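Local coordinates for serine acetyltransferase 1, putative (Entamoeba histolytica, PDB 7BW9), which binds cysteine and probably catalyses transfer of an acetyl group to the hydroxyl of serine, a step in cysteine biosynthesis, at residues A[65-76]-A[85-96]. Numbering follows the deposited sequence.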
loop_
_atom_site.group_PDB
_atom_site.type_symbol
_atom_site.label_atom_id
_atom_site.label_comp_id
_atom_site.label_asym_id
_atom_site.label_seq_id
_atom_site.Cartn_x
_atom_site.Cartn_y
_atom_site.Cartn_z
ATOM N N LEU A 65 11.853 19.969 16.482
ATOM C CA LEU A 65 10.794 19.705 17.448
ATOM C C LEU A 65 9.696 20.754 17.348
ATOM O O LEU A 65 8.501 20.421 17.328
ATOM C CB LEU A 65 11.380 19.667 18.857
ATOM C CG LEU A 65 10.565 18.907 19.901
ATOM C CD1 LEU A 65 10.452 17.423 19.528
ATOM C CD2 LEU A 65 11.168 19.095 21.298
ATOM N N SER A 66 10.092 22.036 17.281
ATOM C CA SER A 66 9.133 23.135 17.211
ATOM C C SER A 66 8.287 23.057 15.954
ATOM O O SER A 66 7.070 23.282 16.007
ATOM C CB SER A 66 9.855 24.485 17.249
ATOM O OG SER A 66 10.708 24.592 18.374
ATOM N N LEU A 67 8.920 22.791 14.803
ATOM C CA LEU A 67 8.156 22.640 13.566
ATOM C C LEU A 67 7.171 21.479 13.666
ATOM O O LEU A 67 6.022 21.587 13.222
ATOM C CB LEU A 67 9.103 22.446 12.378
ATOM C CG LEU A 67 8.456 22.240 11.004
ATOM C CD1 LEU A 67 7.499 23.365 10.655
ATOM C CD2 LEU A 67 9.518 22.094 9.913
ATOM N N LEU A 68 7.594 20.361 14.254
ATOM C CA LEU A 68 6.684 19.223 14.343
ATOM C C LEU A 68 5.463 19.570 15.188
ATOM O O LEU A 68 4.320 19.457 14.724
ATOM C CB LEU A 68 7.405 17.998 14.900
ATOM C CG LEU A 68 6.489 16.786 15.193
ATOM C CD1 LEU A 68 5.954 16.106 13.906
ATOM C CD2 LEU A 68 7.199 15.777 16.065
ATOM N N VAL A 69 5.686 20.027 16.431
ATOM C CA VAL A 69 4.556 20.220 17.342
ATOM C C VAL A 69 3.656 21.319 16.824
ATOM O O VAL A 69 2.425 21.235 16.933
ATOM C CB VAL A 69 5.015 20.501 18.792
ATOM C CG1 VAL A 69 6.010 19.454 19.245
ATOM C CG2 VAL A 69 5.589 21.911 18.942
ATOM N N TYR A 70 4.231 22.331 16.183
ATOM C CA TYR A 70 3.391 23.422 15.732
ATOM C C TYR A 70 2.589 23.041 14.493
ATOM O O TYR A 70 1.470 23.535 14.309
ATOM C CB TYR A 70 4.257 24.664 15.543
ATOM C CG TYR A 70 4.591 25.328 16.888
ATOM C CD1 TYR A 70 3.607 25.504 17.864
ATOM C CD2 TYR A 70 5.878 25.758 17.185
ATOM C CE1 TYR A 70 3.894 26.106 19.096
ATOM C CE2 TYR A 70 6.181 26.369 18.416
ATOM C CZ TYR A 70 5.186 26.537 19.367
ATOM O OH TYR A 70 5.481 27.135 20.582
ATOM N N HIS A 71 3.091 22.128 13.660
ATOM C CA HIS A 71 2.209 21.575 12.638
ATOM C C HIS A 71 1.113 20.723 13.277
ATOM O O HIS A 71 -0.045 20.758 12.838
ATOM C CB HIS A 71 3.001 20.762 11.616
ATOM C CG HIS A 71 2.134 19.999 10.661
ATOM N ND1 HIS A 71 1.778 20.488 9.423
ATOM C CD2 HIS A 71 1.535 18.787 10.774
ATOM C CE1 HIS A 71 0.999 19.612 8.813
ATOM N NE2 HIS A 71 0.836 18.570 9.610
ATOM N N ILE A 72 1.449 19.964 14.322
ATOM C CA ILE A 72 0.422 19.166 14.995
ATOM C C ILE A 72 -0.597 20.082 15.649
ATOM O O ILE A 72 -1.812 19.869 15.533
ATOM C CB ILE A 72 1.052 18.198 16.016
ATOM C CG1 ILE A 72 1.880 17.125 15.304
ATOM C CG2 ILE A 72 -0.028 17.537 16.891
ATOM C CD1 ILE A 72 2.759 16.315 16.235
ATOM N N GLN A 73 -0.118 21.133 16.330
ATOM C CA GLN A 73 -1.031 22.059 16.987
ATOM C C GLN A 73 -1.977 22.700 15.976
ATOM O O GLN A 73 -3.186 22.790 16.219
ATOM C CB GLN A 73 -0.241 23.117 17.762
ATOM C CG GLN A 73 -1.114 24.244 18.302
ATOM C CD GLN A 73 -0.556 24.906 19.555
ATOM O OE1 GLN A 73 0.509 24.539 20.062
ATOM N NE2 GLN A 73 -1.290 25.890 20.067
ATOM N N ASN A 74 -1.460 23.094 14.812
ATOM C CA ASN A 74 -2.325 23.722 13.815
ATOM C C ASN A 74 -3.369 22.759 13.264
ATOM O O ASN A 74 -4.491 23.181 12.959
ATOM C CB ASN A 74 -1.492 24.307 12.674
ATOM C CG ASN A 74 -0.641 25.474 13.125
ATOM O OD1 ASN A 74 -0.862 26.035 14.203
ATOM N ND2 ASN A 74 0.340 25.851 12.303
ATOM N N SER A 75 -3.032 21.476 13.113
ATOM C CA SER A 75 -4.032 20.540 12.610
ATOM C C SER A 75 -5.103 20.256 13.653
ATOM O O SER A 75 -6.285 20.121 13.311
ATOM C CB SER A 75 -3.365 19.244 12.158
ATOM O OG SER A 75 -2.223 19.527 11.370
ATOM N N ILE A 76 -4.715 20.140 14.927
ATOM C CA ILE A 76 -5.702 19.834 15.960
ATOM C C ILE A 76 -6.659 21.009 16.143
ATOM O O ILE A 76 -7.877 20.818 16.257
ATOM C CB ILE A 76 -5.013 19.434 17.281
ATOM C CG1 ILE A 76 -4.230 18.128 17.097
ATOM C CG2 ILE A 76 -6.043 19.254 18.388
ATOM C CD1 ILE A 76 -3.367 17.766 18.277
ATOM N N ALA A 85 -5.615 21.530 21.532
ATOM C CA ALA A 85 -4.347 21.380 20.823
ATOM C C ALA A 85 -3.160 21.531 21.771
ATOM O O ALA A 85 -2.250 20.690 21.779
ATOM C CB ALA A 85 -4.277 22.388 19.678
ATOM N N GLU A 86 -3.165 22.586 22.600
ATOM C CA GLU A 86 -2.102 22.779 23.589
ATOM C C GLU A 86 -2.008 21.600 24.552
ATOM O O GLU A 86 -0.907 21.151 24.897
ATOM C CB GLU A 86 -2.344 24.070 24.380
ATOM C CG GLU A 86 -1.869 25.351 23.712
ATOM C CD GLU A 86 -1.361 26.389 24.718
ATOM O OE1 GLU A 86 -1.864 26.413 25.867
ATOM O OE2 GLU A 86 -0.452 27.173 24.357
ATOM N N LYS A 87 -3.151 21.113 25.030
ATOM C CA LYS A 87 -3.153 19.964 25.933
ATOM C C LYS A 87 -2.497 18.753 25.275
ATOM O O LYS A 87 -1.624 18.101 25.867
ATOM C CB LYS A 87 -4.590 19.655 26.360
ATOM C CG LYS A 87 -4.788 18.376 27.150
ATOM C CD LYS A 87 -6.267 18.201 27.506
ATOM C CE LYS A 87 -6.597 16.767 27.932
ATOM N NZ LYS A 87 -5.793 16.341 29.118
ATOM N N CYS A 88 -2.874 18.462 24.024
ATOM C CA CYS A 88 -2.306 17.310 23.328
ATOM C C CYS A 88 -0.809 17.470 23.132
ATOM O O CYS A 88 -0.041 16.521 23.333
ATOM C CB CYS A 88 -3.013 17.114 21.989
ATOM S SG CYS A 88 -4.730 16.556 22.222
ATOM N N ILE A 89 -0.383 18.675 22.752
ATOM C CA ILE A 89 1.025 18.958 22.507
ATOM C C ILE A 89 1.833 18.804 23.787
ATOM O O ILE A 89 2.954 18.275 23.781
ATOM C CB ILE A 89 1.147 20.380 21.924
ATOM C CG1 ILE A 89 0.717 20.366 20.466
ATOM C CG2 ILE A 89 2.532 20.978 22.147
ATOM C CD1 ILE A 89 1.122 19.133 19.763
ATOM N N THR A 90 1.294 19.304 24.896
ATOM C CA THR A 90 2.027 19.242 26.150
ATOM C C THR A 90 2.289 17.795 26.530
ATOM O O THR A 90 3.419 17.420 26.866
ATOM C CB THR A 90 1.246 19.984 27.241
ATOM O OG1 THR A 90 1.159 21.370 26.878
ATOM C CG2 THR A 90 1.932 19.855 28.606
ATOM N N ALA A 91 1.263 16.956 26.426
ATOM C CA ALA A 91 1.431 15.541 26.740
ATOM C C ALA A 91 2.451 14.893 25.814
ATOM O O ALA A 91 3.294 14.112 26.268
ATOM C CB ALA A 91 0.090 14.818 26.664
ATOM N N LEU A 92 2.426 15.250 24.523
ATOM C CA LEU A 92 3.372 14.674 23.570
ATOM C C LEU A 92 4.811 15.055 23.908
ATOM O O LEU A 92 5.705 14.201 23.921
ATOM C CB LEU A 92 3.028 15.124 22.150
ATOM C CG LEU A 92 4.038 14.713 21.068
ATOM C CD1 LEU A 92 4.314 13.200 21.069
ATOM C CD2 LEU A 92 3.557 15.149 19.695
ATOM N N LEU A 93 5.058 16.343 24.156
ATOM C CA LEU A 93 6.410 16.790 24.494
ATOM C C LEU A 93 6.922 16.091 25.746
ATOM O O LEU A 93 8.049 15.576 25.772
ATOM C CB LEU A 93 6.430 18.316 24.674
ATOM C CG LEU A 93 6.367 19.033 23.324
ATOM C CD1 LEU A 93 6.009 20.512 23.438
ATOM C CD2 LEU A 93 7.675 18.855 22.567
ATOM N N SER A 94 6.100 16.055 26.797
ATOM C CA SER A 94 6.517 15.428 28.045
ATOM C C SER A 94 6.755 13.927 27.901
ATOM O O SER A 94 7.512 13.352 28.690
ATOM C CB SER A 94 5.470 15.682 29.125
ATOM O OG SER A 94 4.435 14.718 29.036
ATOM N N GLN A 95 6.138 13.276 26.918
ATOM C CA GLN A 95 6.358 11.852 26.691
ATOM C C GLN A 95 7.394 11.560 25.616
ATOM O O GLN A 95 7.619 10.389 25.294
ATOM C CB GLN A 95 5.046 11.179 26.309
ATOM C CG GLN A 95 3.938 11.433 27.291
ATOM C CD GLN A 95 3.488 10.190 27.967
ATOM O OE1 GLN A 95 2.659 9.459 27.442
ATOM N NE2 GLN A 95 4.037 9.927 29.147
ATOM N N PHE A 96 8.051 12.584 25.067
ATOM C CA PHE A 96 8.791 12.375 23.829
ATOM C C PHE A 96 9.991 11.457 24.016
ATOM O O PHE A 96 10.278 10.629 23.146
ATOM C CB PHE A 96 9.224 13.708 23.221
ATOM C CG PHE A 96 9.042 13.745 21.741
ATOM C CD1 PHE A 96 9.982 13.162 20.908
ATOM C CD2 PHE A 96 7.903 14.302 21.181
ATOM C CE1 PHE A 96 9.806 13.166 19.534
ATOM C CE2 PHE A 96 7.720 14.315 19.812
ATOM C CZ PHE A 96 8.672 13.740 18.984
HETATM O O HOH W 1 1.351 26.680 22.181
#
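A85 meets Q73 and I76 where two consecutive antiparallel helices of the helical N-terminal part of this serine acetyltransferase, 58-79 and 82-94, form a helical hairpin; the axes of segments 65-76 and 85-94 come within 9.0 Å, at 148° between their N-to-C directions. Here the backbones come close, with the CA atoms of Q73 and A85 5.1 Å apart, and a methyl group suits the spot: A85 CB rests on Q73 O and beside I76 CG2. At the exposed margin, E86 lies alongside Q73, amide and carboxylate planes steeply turned, and one water donates to both Q73 OE1 and E86 OE2, a link suited to a solvent-reached edge. C88, small and apolar, takes I76 CD1 against its CB at 3.8 Å, and L142 of helix 128-144 packs on it too. I89 fills the middle, CD1 pressed tightly on I72 CG2 at 3.5 Å and CG1 beside Q73 CB. L92 CD2 meets I72 CD1, while L93, with CG anti to its carbonyl carbon (chi1 -75°), brings CD2 against both L65 CD2 and V69 CG1. F96, which opens helix 96-113, offers a broad flat surface: L68 CD2 lies at the ring edge, and L65 CD1 sits over one face in a CH-pi contact, 4.1 Å from the ring centroid and 9° off its normal.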